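Local coordinates for protein CsuE (Acinetobacter baumannii, PDB 6FJY) that probably serves as the tip adhesin of the archaic chaperone-usher Csu pili, and is held before assembly in a complex with the chaperone CsuC, at residues V120-S125 with S172-V177; I17-N22 with I108-G113; T46-R51 with F91-L96. One frame throughout, in Å; residues are numbered along the deposited sequence.

Contact 1 (V120-S125 with S172-V177)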
ATOM      1  N   VAL D 120       5.603  -5.876  -9.025  1.00 95.93           N
ATOM      2  CA  VAL D 120       6.962  -5.353  -8.966  1.00 82.37           C
ATOM      3  C   VAL D 120       7.438  -5.061 -10.380  1.00 80.88           C
ATOM      4  O   VAL D 120       7.128  -5.791 -11.329  1.00 77.62           O
ATOM      5  CB  VAL D 120       7.907  -6.322  -8.237  1.00 79.72           C
ATOM      6  CG1 VAL D 120       8.055  -7.622  -9.017  1.00 96.75           C
ATOM      7  CG2 VAL D 120       9.249  -5.663  -8.022  1.00 75.06           C
ATOM      8  N   TYR D 121       8.170  -3.961 -10.526  1.00 81.57           N
ATOM      9  CA  TYR D 121       8.600  -3.466 -11.825  1.00 73.74           C
ATOM     10  C   TYR D 121      10.094  -3.186 -11.745  1.00 72.53           C
ATOM     11  O   TYR D 121      10.515  -2.214 -11.110  1.00 60.58           O
ATOM     12  CB  TYR D 121       7.801  -2.224 -12.222  1.00 70.26           C
ATOM     13  CG  TYR D 121       6.377  -2.546 -12.638  1.00 68.83           C
ATOM     14  CD1 TYR D 121       5.423  -2.917 -11.701  1.00 66.33           C
ATOM     15  CD2 TYR D 121       5.991  -2.481 -13.967  1.00 71.22           C
ATOM     16  CE1 TYR D 121       4.127  -3.224 -12.076  1.00 62.28           C
ATOM     17  CE2 TYR D 121       4.695  -2.781 -14.350  1.00 84.14           C
ATOM     18  CZ  TYR D 121       3.766  -3.154 -13.398  1.00 76.10           C
ATOM     19  OH  TYR D 121       2.474  -3.453 -13.780  1.00 65.68           O
ATOM     20  N   GLN D 122      10.889  -4.048 -12.377  1.00 85.44           N
ATOM     21  CA  GLN D 122      12.339  -4.023 -12.251  1.00 88.31           C
ATOM     22  C   GLN D 122      12.944  -3.290 -13.438  1.00 81.36           C
ATOM     23  O   GLN D 122      12.602  -3.580 -14.588  1.00 80.64           O
ATOM     24  CB  GLN D 122      12.898  -5.442 -12.177  1.00103.09           C
ATOM     25  CG  GLN D 122      14.362  -5.504 -11.779  1.00108.90           C
ATOM     26  CD  GLN D 122      14.581  -5.076 -10.341  1.00105.99           C
ATOM     27  OE1 GLN D 122      15.592  -4.456 -10.011  1.00103.08           O
ATOM     28  NE2 GLN D 122      13.629  -5.413  -9.474  1.00100.90           N
ATOM     29  N   ALA D 123      13.834  -2.340 -13.160  1.00 69.81           N
ATOM     30  CA  ALA D 123      14.529  -1.649 -14.235  1.00 71.27           C
ATOM     31  C   ALA D 123      15.251  -2.663 -15.115  1.00 74.26           C
ATOM     32  O   ALA D 123      15.715  -3.702 -14.646  1.00 66.07           O
ATOM     33  CB  ALA D 123      15.519  -0.627 -13.669  1.00 62.78           C
ATOM     34  N   ASP D 124      15.297  -2.374 -16.410  1.00 94.00           N
ATOM     35  CA  ASP D 124      15.779  -3.360 -17.366  1.00 93.91           C
ATOM     36  C   ASP D 124      17.296  -3.461 -17.357  1.00 98.23           C
ATOM     37  O   ASP D 124      17.846  -4.509 -17.704  1.00 72.96           O
ATOM     38  CB  ASP D 124      15.258  -3.019 -18.762  1.00 85.68           C
ATOM     39  CG  ASP D 124      13.755  -3.166 -18.861  1.00 82.61           C
ATOM     40  OD1 ASP D 124      13.206  -4.007 -18.127  1.00 71.26           O
ATOM     41  OD2 ASP D 124      13.126  -2.444 -19.658  1.00 81.40           O
ATOM     42  N   SER D 125      17.974  -2.388 -16.963  1.00 93.73           N
ATOM     43  CA  SER D 125      19.406  -2.360 -16.771  1.00 84.61           C
ATOM     44  C   SER D 125      19.720  -1.688 -15.444  1.00 85.89           C
ATOM     45  O   SER D 125      19.036  -0.739 -15.043  1.00 83.09           O
ATOM     46  CB  SER D 125      20.111  -1.606 -17.902  1.00 89.93           C
ATOM     47  OG  SER D 125      21.517  -1.687 -17.749  1.00 97.23           O
ATOM     48  N   SER D 172      20.636  -1.653  -8.254  1.00 76.07           N
ATOM     49  CA  SER D 172      19.405  -2.056  -8.910  1.00 77.78           C
ATOM     50  C   SER D 172      18.263  -1.159  -8.450  1.00 87.70           C
ATOM     51  O   SER D 172      18.114  -0.894  -7.254  1.00 83.99           O
ATOM     52  CB  SER D 172      19.074  -3.514  -8.603  1.00 90.78           C
ATOM     53  OG  SER D 172      17.781  -3.836  -9.088  1.00 97.09           O
ATOM     54  N   LEU D 173      17.462  -0.701  -9.400  1.00 91.40           N
ATOM     55  CA  LEU D 173      16.311   0.141  -9.124  1.00 85.57           C
ATOM     56  C   LEU D 173      15.041  -0.661  -9.366  1.00 79.40           C
ATOM     57  O   LEU D 173      14.930  -1.385 -10.362  1.00 66.95           O
ATOM     58  CB  LEU D 173      16.318   1.396 -10.003  1.00 97.44           C
ATOM     59  CG  LEU D 173      17.187   2.605  -9.639  1.00 95.74           C
ATOM     60  CD1 LEU D 173      18.611   2.218  -9.260  1.00 95.30           C
ATOM     61  CD2 LEU D 173      17.206   3.578 -10.805  1.00 93.11           C
ATOM     62  N   SER D 174      14.088  -0.532  -8.446  1.00 72.36           N
ATOM     63  CA  SER D 174      12.830  -1.251  -8.530  1.00 67.74           C
ATOM     64  C   SER D 174      11.693  -0.331  -8.106  1.00 75.87           C
ATOM     65  O   SER D 174      11.871   0.567  -7.278  1.00 62.53           O
ATOM     66  CB  SER D 174      12.845  -2.513  -7.658  1.00 67.30           C
ATOM     67  OG  SER D 174      11.673  -3.277  -7.860  1.00 74.45           O
ATOM     68  N   ILE D 175      10.525  -0.564  -8.697  1.00 84.65           N
ATOM     69  CA  ILE D 175       9.315   0.201  -8.425  1.00 77.70           C
ATOM     70  C   ILE D 175       8.188  -0.787  -8.159  1.00 74.68           C
ATOM     71  O   ILE D 175       7.909  -1.657  -8.993  1.00 73.73           O
ATOM     72  CB  ILE D 175       8.942   1.129  -9.596  1.00 75.22           C
ATOM     73  CG1 ILE D 175      10.038   2.158  -9.844  1.00 69.30           C
ATOM     74  CG2 ILE D 175       7.582   1.808  -9.351  1.00 54.71           C
ATOM     75  CD1 ILE D 175       9.828   2.958 -11.124  1.00 60.72           C
ATOM     76  N   THR D 176       7.544  -0.655  -7.004  1.00 71.93           N
ATOM     77  CA  THR D 176       6.449  -1.533  -6.612  1.00 66.52           C
ATOM     78  C   THR D 176       5.141  -0.748  -6.702  1.00 65.26           C
ATOM     79  O   THR D 176       4.907   0.180  -5.922  1.00 56.13           O
ATOM     80  CB  THR D 176       6.662  -2.089  -5.205  1.00 71.24           C
ATOM     81  OG1 THR D 176       7.867  -2.865  -5.170  1.00 69.94           O
ATOM     82  CG2 THR D 176       5.494  -2.967  -4.809  1.00 70.65           C
ATOM     83  N   VAL D 177       4.300  -1.134  -7.649  1.00 64.87           N
ATOM     84  CA  VAL D 177       2.978  -0.562  -7.832  1.00 61.51           C
ATOM     85  C   VAL D 177       2.013  -1.319  -6.935  1.00 67.13           C
ATOM     86  O   VAL D 177       1.923  -2.551  -7.009  1.00 63.15           O
ATOM     87  CB  VAL D 177       2.553  -0.653  -9.305  1.00 62.81           C
ATOM     88  CG1 VAL D 177       1.266   0.085  -9.541  1.00 58.71           C
ATOM     89  CG2 VAL D 177       3.672  -0.121 -10.209  1.00 58.41           C
TER
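Tyr121 turns CG anti to its carbonyl carbon, beside the backbone N (chi1 -74°), which carries the ring along the partner strand to Val177, whose CG2 is likewise anti to its own carbonyl carbon. The two side chains cross obliquely, with Tyr121 CD1 3.6 Å from Val177 CG2. On the opposite face, Val120 tucks CG1 between the backbone N and the carbonyl carbon (chi1 65°), which leaves CG2 anti to N, 3.4 Å from Ser174 OG. Antiparallel backbone pairing sets this register. Tyr121 and Ile175 form a hydrogen-bonded pair: Tyr121 N reaches Ile175 O at 2.8 Å, although the N-H...O angle is only 133°, and Ile175 N returns to Tyr121 O at 2.9 Å. Farther along, Ala123 N bonds Leu173 O at 3.2 Å. Alanine suits this place because its small CB points toward the partner strand beside that bond, 4.3 Å from Leu173 CB. Phe59 packs on Ala123, Tyr121 and Ile175, while the tyrosine hydroxyl bonds the Ser117 carbonyl; Val120 meets Ile229 of the CsuC chain. The chemistry is two-faced, as expected of this Ig-like sandwich: apolar carbon fills the interior, while Ser174, Thr176 and Gln122, with Val120 among them, line the other side.

Contact 2 (I17-N22 with I108-G113)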
ATOM      1  N   ILE D  17      -3.577   4.086  -8.539  1.00 73.79           N
ATOM      2  CA  ILE D  17      -4.435   5.159  -9.028  1.00 68.65           C
ATOM      3  C   ILE D  17      -3.721   6.501  -8.936  1.00 67.62           C
ATOM      4  O   ILE D  17      -3.809   7.331  -9.849  1.00 61.59           O
ATOM      5  CB  ILE D  17      -5.762   5.170  -8.251  1.00 70.92           C
ATOM      6  CG1 ILE D  17      -6.436   3.800  -8.342  1.00 84.26           C
ATOM      7  CG2 ILE D  17      -6.685   6.304  -8.755  1.00 63.76           C
ATOM      8  CD1 ILE D  17      -6.778   3.377  -9.751  1.00 83.17           C
ATOM      9  N   TYR D  18      -3.017   6.739  -7.826  1.00 70.72           N
ATOM     10  CA  TYR D  18      -2.231   7.956  -7.685  1.00 73.96           C
ATOM     11  C   TYR D  18      -1.208   8.062  -8.805  1.00 70.81           C
ATOM     12  O   TYR D  18      -1.025   9.133  -9.396  1.00 58.90           O
ATOM     13  CB  TYR D  18      -1.558   7.969  -6.310  1.00 73.25           C
ATOM     14  CG  TYR D  18      -0.712   9.186  -5.997  1.00 84.63           C
ATOM     15  CD1 TYR D  18       0.560   9.330  -6.541  1.00 92.78           C
ATOM     16  CD2 TYR D  18      -1.166  10.168  -5.120  1.00 91.13           C
ATOM     17  CE1 TYR D  18       1.347  10.425  -6.251  1.00105.09           C
ATOM     18  CE2 TYR D  18      -0.382  11.275  -4.820  1.00106.09           C
ATOM     19  CZ  TYR D  18       0.877  11.396  -5.391  1.00110.03           C
ATOM     20  OH  TYR D  18       1.674  12.482  -5.110  1.00108.82           O
ATOM     21  N   LEU D  19      -0.549   6.947  -9.123  1.00 68.06           N
ATOM     22  CA  LEU D  19       0.410   6.910 -10.219  1.00 69.04           C
ATOM     23  C   LEU D  19      -0.205   7.369 -11.535  1.00 68.11           C
ATOM     24  O   LEU D  19       0.474   7.995 -12.354  1.00 77.56           O
ATOM     25  CB  LEU D  19       0.958   5.491 -10.357  1.00 57.78           C
ATOM     26  CG  LEU D  19       1.909   5.198 -11.507  1.00 61.09           C
ATOM     27  CD1 LEU D  19       3.087   6.167 -11.446  1.00 78.11           C
ATOM     28  CD2 LEU D  19       2.394   3.765 -11.416  1.00 60.47           C
ATOM     29  N   MET D  20      -1.478   7.057 -11.766  1.00 72.00           N
ATOM     30  CA  MET D  20      -2.107   7.385 -13.041  1.00 79.63           C
ATOM     31  C   MET D  20      -2.503   8.855 -13.110  1.00 75.57           C
ATOM     32  O   MET D  20      -2.285   9.512 -14.132  1.00 73.97           O
ATOM     33  CB  MET D  20      -3.333   6.497 -13.260  1.00 91.83           C
ATOM     34  CG  MET D  20      -3.788   6.393 -14.705  1.00 92.95           C
ATOM     35  SD  MET D  20      -5.538   6.740 -14.897  1.00 84.61           S
ATOM     36  CE  MET D  20      -5.560   8.465 -14.429  1.00 72.53           C
ATOM     37  N   GLU D  21      -3.081   9.379 -12.030  1.00 84.99           N
ATOM     38  CA  GLU D  21      -3.579  10.749 -12.005  1.00 95.70           C
ATOM     39  C   GLU D  21      -2.473  11.747 -11.694  1.00 95.79           C
ATOM     40  O   GLU D  21      -2.371  12.794 -12.345  1.00 98.18           O
ATOM     41  CB  GLU D  21      -4.696  10.877 -10.971  1.00 96.01           C
ATOM     42  CG  GLU D  21      -5.841   9.915 -11.184  1.00 92.70           C
ATOM     43  CD  GLU D  21      -6.854   9.989 -10.078  1.00 82.31           C
ATOM     44  OE1 GLU D  21      -6.597  10.704  -9.086  1.00 83.24           O
ATOM     45  OE2 GLU D  21      -7.904   9.329 -10.199  1.00 86.74           O
ATOM     46  N   ASN D  22      -1.652  11.454 -10.688  1.00 82.38           N
ATOM     47  CA  ASN D  22      -0.634  12.388 -10.244  1.00 75.44           C
ATOM     48  C   ASN D  22       0.764  11.977 -10.650  1.00 85.48           C
ATOM     49  O   ASN D  22       1.702  12.754 -10.443  1.00 78.83           O
ATOM     50  CB  ASN D  22      -0.682  12.545  -8.724  1.00 80.19           C
ATOM     51  CG  ASN D  22      -2.021  13.034  -8.234  1.00 75.90           C
ATOM     52  OD1 ASN D  22      -2.583  13.983  -8.783  1.00 71.61           O
ATOM     53  ND2 ASN D  22      -2.547  12.381  -7.202  1.00 85.49           N
ATOM     54  N   ILE D 108      13.965   9.401  -8.958  1.00 75.65           N
ATOM     55  CA  ILE D 108      13.136   8.763  -9.966  1.00 70.01           C
ATOM     56  C   ILE D 108      11.887   9.609 -10.180  1.00 70.03           C
ATOM     57  O   ILE D 108      11.198   9.991  -9.223  1.00 52.75           O
ATOM     58  CB  ILE D 108      12.763   7.328  -9.562  1.00 71.58           C
ATOM     59  CG1 ILE D 108      14.017   6.472  -9.406  1.00 89.56           C
ATOM     60  CG2 ILE D 108      11.848   6.719 -10.598  1.00 72.64           C
ATOM     61  CD1 ILE D 108      13.723   5.009  -9.148  1.00 93.47           C
ATOM     62  N   ARG D 109      11.595   9.892 -11.437  1.00 78.93           N
ATOM     63  CA  ARG D 109      10.387  10.593 -11.852  1.00 71.70           C
ATOM     64  C   ARG D 109       9.547   9.632 -12.685  1.00 65.49           C
ATOM     65  O   ARG D 109       9.971   9.205 -13.763  1.00 62.65           O
ATOM     66  CB  ARG D 109      10.734  11.851 -12.656  1.00 72.52           C
ATOM     67  CG  ARG D 109       9.528  12.710 -13.019  1.00 88.47           C
ATOM     68  CD  ARG D 109       9.928  13.980 -13.759  1.00 87.54           C
ATOM     69  NE  ARG D 109      10.670  14.915 -12.914  1.00 81.24           N
ATOM     70  CZ  ARG D 109      11.296  15.998 -13.371  1.00 93.86           C
ATOM     71  NH1 ARG D 109      11.269  16.292 -14.667  1.00 94.46           N
ATOM     72  NH2 ARG D 109      11.943  16.791 -12.532  1.00100.75           N
ATOM     73  N   LEU D 110       8.364   9.290 -12.183  1.00 74.26           N
ATOM     74  CA  LEU D 110       7.379   8.570 -12.971  1.00 73.60           C
ATOM     75  C   LEU D 110       6.423   9.570 -13.609  1.00 85.09           C
ATOM     76  O   LEU D 110       5.671  10.238 -12.880  1.00 70.86           O
ATOM     77  CB  LEU D 110       6.620   7.589 -12.103  1.00 64.95           C
ATOM     78  CG  LEU D 110       7.495   6.461 -11.568  1.00 70.08           C
ATOM     79  CD1 LEU D 110       6.709   5.526 -10.673  1.00 65.74           C
ATOM     80  CD2 LEU D 110       8.090   5.703 -12.721  1.00 72.41           C
ATOM     81  N   PRO D 111       6.435   9.733 -14.930  1.00 93.23           N
ATOM     82  CA  PRO D 111       5.467  10.628 -15.573  1.00 91.50           C
ATOM     83  C   PRO D 111       4.030  10.209 -15.304  1.00 88.96           C
ATOM     84  O   PRO D 111       3.697   9.023 -15.314  1.00 80.90           O
ATOM     85  CB  PRO D 111       5.809  10.502 -17.060  1.00 95.43           C
ATOM     86  CG  PRO D 111       7.254  10.131 -17.073  1.00 93.34           C
ATOM     87  CD  PRO D 111       7.480   9.285 -15.863  1.00 88.93           C
ATOM     88  N   ALA D 112       3.171  11.208 -15.092  1.00 96.73           N
ATOM     89  CA  ALA D 112       1.749  10.964 -14.903  1.00 86.57           C
ATOM     90  C   ALA D 112       1.126  10.405 -16.175  1.00 89.34           C
ATOM     91  O   ALA D 112       1.684  10.507 -17.273  1.00 91.81           O
ATOM     92  CB  ALA D 112       1.019  12.246 -14.490  1.00 66.47           C
ATOM     93  N   GLY D 113      -0.056   9.819 -16.017  1.00 92.23           N
ATOM     94  CA  GLY D 113      -0.768   9.236 -17.135  1.00 91.38           C
ATOM     95  C   GLY D 113      -0.370   7.822 -17.479  1.00 74.70           C
ATOM     96  O   GLY D 113      -0.673   7.359 -18.584  1.00 71.35           O
TER
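A single hydrogen bond and one leucine pair join the short helix 17-21 to the end of strand 103-110. Gly113 N donates to Met20 O at 2.9 Å, approaching 29° above the carbonyl plane rather than in it. Beside this bond, Leu19 CD1 touches Leu110 CD1 at 3.8 Å; the side chains cross obliquely. Leu19 gets there with CG anti to the backbone N (chi1 176°), whereas Leu110 carries its CG anti to the carbonyl carbon. Leucine suits both buried places, since the branched ends let the CD1 methyls meet between helix and strand. Ala112 adds a small methyl, its CB 3.9 Å from Asn22 C, so the loop can lie close to the helix backbone. The chain after the strand sets the loop's path. Pro111, which has no N-H to offer, follows the last strand residue, and Gly113 turns with a positive phi of 85°, where a CB would collide with the preceding carbonyl oxygen. The helix is held at both ends: Ile17 N bonds Asp180 OD2, and Glu21 OE2 forms a salt bridge with Arg209. Leu110 packs on Ala70 and Ile175, so the helix, linking strands 9-15 and 24-31, lies against the sandwich end beside strand 167-184.

Contact 3 (T46-R51 with F91-L96)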
ATOM      1  N   THR D  46      34.586  21.445  -3.998  1.00 71.28           N
ATOM      2  CA  THR D  46      34.258  20.029  -4.066  1.00 63.26           C
ATOM      3  C   THR D  46      34.177  19.658  -5.540  1.00 68.99           C
ATOM      4  O   THR D  46      33.236  20.056  -6.235  1.00 65.76           O
ATOM      5  CB  THR D  46      32.944  19.730  -3.350  1.00 62.51           C
ATOM      6  OG1 THR D  46      32.982  20.262  -2.016  1.00 55.43           O
ATOM      7  CG2 THR D  46      32.698  18.227  -3.317  1.00 57.20           C
ATOM      8  N   TYR D  47      35.177  18.924  -6.027  1.00 82.44           N
ATOM      9  CA  TYR D  47      35.152  18.469  -7.408  1.00 74.50           C
ATOM     10  C   TYR D  47      34.365  17.175  -7.494  1.00 75.64           C
ATOM     11  O   TYR D  47      34.579  16.252  -6.700  1.00 57.72           O
ATOM     12  CB  TYR D  47      36.558  18.265  -7.959  1.00 66.12           C
ATOM     13  CG  TYR D  47      37.391  19.517  -8.038  1.00 63.38           C
ATOM     14  CD1 TYR D  47      37.293  20.380  -9.118  1.00 65.39           C
ATOM     15  CD2 TYR D  47      38.290  19.829  -7.032  1.00 75.01           C
ATOM     16  CE1 TYR D  47      38.067  21.531  -9.187  1.00 75.78           C
ATOM     17  CE2 TYR D  47      39.070  20.962  -7.095  1.00 83.68           C
ATOM     18  CZ  TYR D  47      38.958  21.812  -8.172  1.00 76.89           C
ATOM     19  OH  TYR D  47      39.739  22.939  -8.214  1.00 71.13           O
ATOM     20  N   LEU D  48      33.443  17.121  -8.453  1.00 77.09           N
ATOM     21  CA  LEU D  48      32.657  15.919  -8.696  1.00 72.23           C
ATOM     22  C   LEU D  48      32.069  15.996 -10.094  1.00 74.29           C
ATOM     23  O   LEU D  48      31.311  16.923 -10.397  1.00 66.60           O
ATOM     24  CB  LEU D  48      31.552  15.766  -7.658  1.00 61.60           C
ATOM     25  CG  LEU D  48      30.947  14.364  -7.536  1.00 69.25           C
ATOM     26  CD1 LEU D  48      30.442  14.149  -6.126  1.00 73.93           C
ATOM     27  CD2 LEU D  48      29.820  14.149  -8.535  1.00 74.47           C
ATOM     28  N   LYS D  49      32.431  15.035 -10.941  1.00 75.48           N
ATOM     29  CA  LYS D  49      31.734  14.764 -12.184  1.00 73.72           C
ATOM     30  C   LYS D  49      31.442  13.269 -12.236  1.00 81.69           C
ATOM     31  O   LYS D  49      32.148  12.461 -11.624  1.00 69.14           O
ATOM     32  CB  LYS D  49      32.546  15.217 -13.415  1.00 81.28           C
ATOM     33  CG  LYS D  49      33.497  14.187 -14.005  1.00 91.53           C
ATOM     34  CD  LYS D  49      34.237  14.749 -15.246  1.00 89.35           C
ATOM     35  CE  LYS D  49      35.111  13.687 -15.913  1.00 82.62           C
ATOM     36  NZ  LYS D  49      35.999  14.213 -16.995  1.00 86.11           N
ATOM     37  N   TYR D  50      30.364  12.904 -12.930  1.00 84.33           N
ATOM     38  CA  TYR D  50      29.960  11.510 -13.027  1.00 83.10           C
ATOM     39  C   TYR D  50      29.735  11.131 -14.483  1.00 81.42           C
ATOM     40  O   TYR D  50      29.626  11.985 -15.366  1.00 66.70           O
ATOM     41  CB  TYR D  50      28.693  11.202 -12.197  1.00 91.97           C
ATOM     42  CG  TYR D  50      27.408  11.887 -12.650  1.00 94.55           C
ATOM     43  CD1 TYR D  50      26.566  11.294 -13.588  1.00 85.87           C
ATOM     44  CD2 TYR D  50      27.025  13.108 -12.116  1.00 86.86           C
ATOM     45  CE1 TYR D  50      25.389  11.918 -13.996  1.00 87.22           C
ATOM     46  CE2 TYR D  50      25.855  13.727 -12.514  1.00 88.33           C
ATOM     47  CZ  TYR D  50      25.044  13.132 -13.451  1.00 84.78           C
ATOM     48  OH  TYR D  50      23.890  13.767 -13.834  1.00 87.13           O
ATOM     49  N   ARG D  51      29.693   9.820 -14.716  1.00 78.08           N
ATOM     50  CA  ARG D  51      29.470   9.262 -16.039  1.00 78.33           C
ATOM     51  C   ARG D  51      28.498   8.107 -15.894  1.00 82.66           C
ATOM     52  O   ARG D  51      28.781   7.147 -15.168  1.00 76.00           O
ATOM     53  CB  ARG D  51      30.784   8.788 -16.676  1.00 78.17           C
ATOM     54  CG  ARG D  51      30.622   8.207 -18.075  1.00 86.21           C
ATOM     55  CD  ARG D  51      31.829   7.343 -18.462  1.00 97.86           C
ATOM     56  NE  ARG D  51      33.089   8.073 -18.334  1.00106.82           N
ATOM     57  CZ  ARG D  51      34.297   7.542 -18.513  1.00105.70           C
ATOM     58  NH1 ARG D  51      34.439   6.262 -18.842  1.00 99.59           N
ATOM     59  NH2 ARG D  51      35.371   8.302 -18.363  1.00114.25           N
ATOM     60  N   PHE D  91      31.559  24.911  -4.594  1.00 74.49           N
ATOM     61  CA  PHE D  91      31.989  25.005  -3.209  1.00 74.03           C
ATOM     62  C   PHE D  91      30.921  24.537  -2.236  1.00 68.55           C
ATOM     63  O   PHE D  91      31.238  24.277  -1.073  1.00 62.25           O
ATOM     64  CB  PHE D  91      32.394  26.444  -2.887  1.00 76.04           C
ATOM     65  CG  PHE D  91      33.707  26.850  -3.498  1.00 79.88           C
ATOM     66  CD1 PHE D  91      33.778  27.284  -4.807  1.00 89.62           C
ATOM     67  CD2 PHE D  91      34.871  26.799  -2.756  1.00 73.03           C
ATOM     68  CE1 PHE D  91      34.991  27.659  -5.364  1.00 84.96           C
ATOM     69  CE2 PHE D  91      36.073  27.177  -3.303  1.00 80.62           C
ATOM     70  CZ  PHE D  91      36.133  27.606  -4.610  1.00 78.91           C
ATOM     71  N   THR D  92      29.674  24.413  -2.696  1.00 77.33           N
ATOM     72  CA  THR D  92      28.521  24.097  -1.859  1.00 64.57           C
ATOM     73  C   THR D  92      27.973  22.698  -2.112  1.00 72.67           C
ATOM     74  O   THR D  92      26.995  22.303  -1.469  1.00 69.07           O
ATOM     75  CB  THR D  92      27.391  25.116  -2.096  1.00 65.04           C
ATOM     76  OG1 THR D  92      26.711  24.796  -3.319  1.00 59.48           O
ATOM     77  CG2 THR D  92      27.939  26.534  -2.186  1.00 61.29           C
ATOM     78  N   LEU D  93      28.575  21.945  -3.035  1.00 83.75           N
ATOM     79  CA  LEU D  93      28.109  20.608  -3.389  1.00 76.44           C
ATOM     80  C   LEU D  93      28.032  19.672  -2.193  1.00 76.14           C
ATOM     81  O   LEU D  93      27.234  18.724  -2.208  1.00 49.51           O
ATOM     82  CB  LEU D  93      29.039  20.015  -4.444  1.00 68.39           C
ATOM     83  CG  LEU D  93      28.653  18.654  -5.002  1.00 78.69           C
ATOM     84  CD1 LEU D  93      27.224  18.682  -5.515  1.00 92.04           C
ATOM     85  CD2 LEU D  93      29.607  18.297  -6.106  1.00 95.11           C
ATOM     86  N   VAL D  94      28.846  19.916  -1.163  1.00 75.95           N
ATOM     87  CA  VAL D  94      28.889  19.019  -0.017  1.00 73.73           C
ATOM     88  C   VAL D  94      27.547  18.967   0.695  1.00 72.22           C
ATOM     89  O   VAL D  94      27.212  17.952   1.319  1.00 54.94           O
ATOM     90  CB  VAL D  94      30.023  19.428   0.944  1.00 74.16           C
ATOM     91  CG1 VAL D  94      31.326  18.733   0.550  1.00 84.56           C
ATOM     92  CG2 VAL D  94      30.203  20.937   0.945  1.00 62.78           C
ATOM     93  N   ASN D  95      26.741  20.029   0.610  1.00 77.55           N
ATOM     94  CA  ASN D  95      25.500  19.959   1.369  1.00 77.09           C
ATOM     95  C   ASN D  95      24.376  19.240   0.616  1.00 65.09           C
ATOM     96  O   ASN D  95      23.242  19.214   1.102  1.00 62.70           O
ATOM     97  CB  ASN D  95      25.068  21.354   1.853  1.00 67.57           C
ATOM     98  CG  ASN D  95      24.807  22.318   0.740  1.00 73.76           C
ATOM     99  OD1 ASN D  95      24.269  21.964  -0.308  1.00 83.96           O
ATOM    100  ND2 ASN D  95      25.175  23.567   0.965  1.00 83.26           N
ATOM    101  N   LEU D  96      24.678  18.620  -0.529  1.00 69.55           N
ATOM    102  CA  LEU D  96      23.767  17.663  -1.147  1.00 54.47           C
ATOM    103  C   LEU D  96      23.891  16.263  -0.555  1.00 63.23           C
ATOM    104  O   LEU D  96      23.006  15.426  -0.769  1.00 46.14           O
ATOM    105  CB  LEU D  96      24.014  17.600  -2.656  1.00 56.75           C
ATOM    106  CG  LEU D  96      23.646  18.905  -3.361  1.00 57.60           C
ATOM    107  CD1 LEU D  96      23.543  18.743  -4.862  1.00 56.93           C
ATOM    108  CD2 LEU D  96      22.335  19.502  -2.766  1.00 53.72           C
TER
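The aromatic rings stand around this contact rather than within it. Tyr50 meets the ring of Phe106 with planes at about 60° and gives its hydroxyl a partner in Asp74, Tyr47 leans on Arg154, and the exposed Phe91, its CB directed away from 46-51, rests on Met45. The joining is done by aliphatic carbons and one threonine hydroxyl. Thr46 has OG1 anti to its carbonyl carbon (chi1 -52°), so the hydroxyl faces Val94, with OG1 3.4 Å from Val94 CG1. Its methyl CG2 sits farther off, 4.1 Å from that same Val94 CG1. Leu93, with CG anti to the backbone N (chi1 -176°), crosses Thr46 at about a right angle. Leucine suits this place because its long arm carries one methyl, CD2, to within 3.5 Å of Leu48 CB, while its CB sits by Thr46 CB. A backbone bond of Thr46 with Ser90, and one from Leu48 N to Ser89 OG, anchor the loop. The loop between strands 85-87 and 103-110, with its 3-10 segment 93-96, thus packs on the start of strand 47-54, away from the CsuC chain. Since no hydrogen bond passes between 46-51 and 91-96, cohesion comes from van der Waals contact among buried aliphatic carbons and the threonine hydroxyl.

How the contacts relate
Contacts 1 and 2 are continuous through the interior of the sandwich: their centres lie 15 Å apart, and they meet where Ile175 CD1 packs 3.6 Å from Leu110 CD2, while Val177 CG2 comes within 4.3 Å of Leu19 CD2. Ile175 thus packs on strand 103-110 and Val177 on the helix. Strands 103-110 and 119-136, one from each contact, follow each other in the chain. Contact 3 stands apart, with centres about 27 Å from contact 1 and 30 Å from contact 2, though strand 47-54 neighbours strand 119-136. Along the sequence it is nested within the loop that contact 2 closes. CsuC packs on single residues of contacts 1 and 2, but touches neither segment of contact 3.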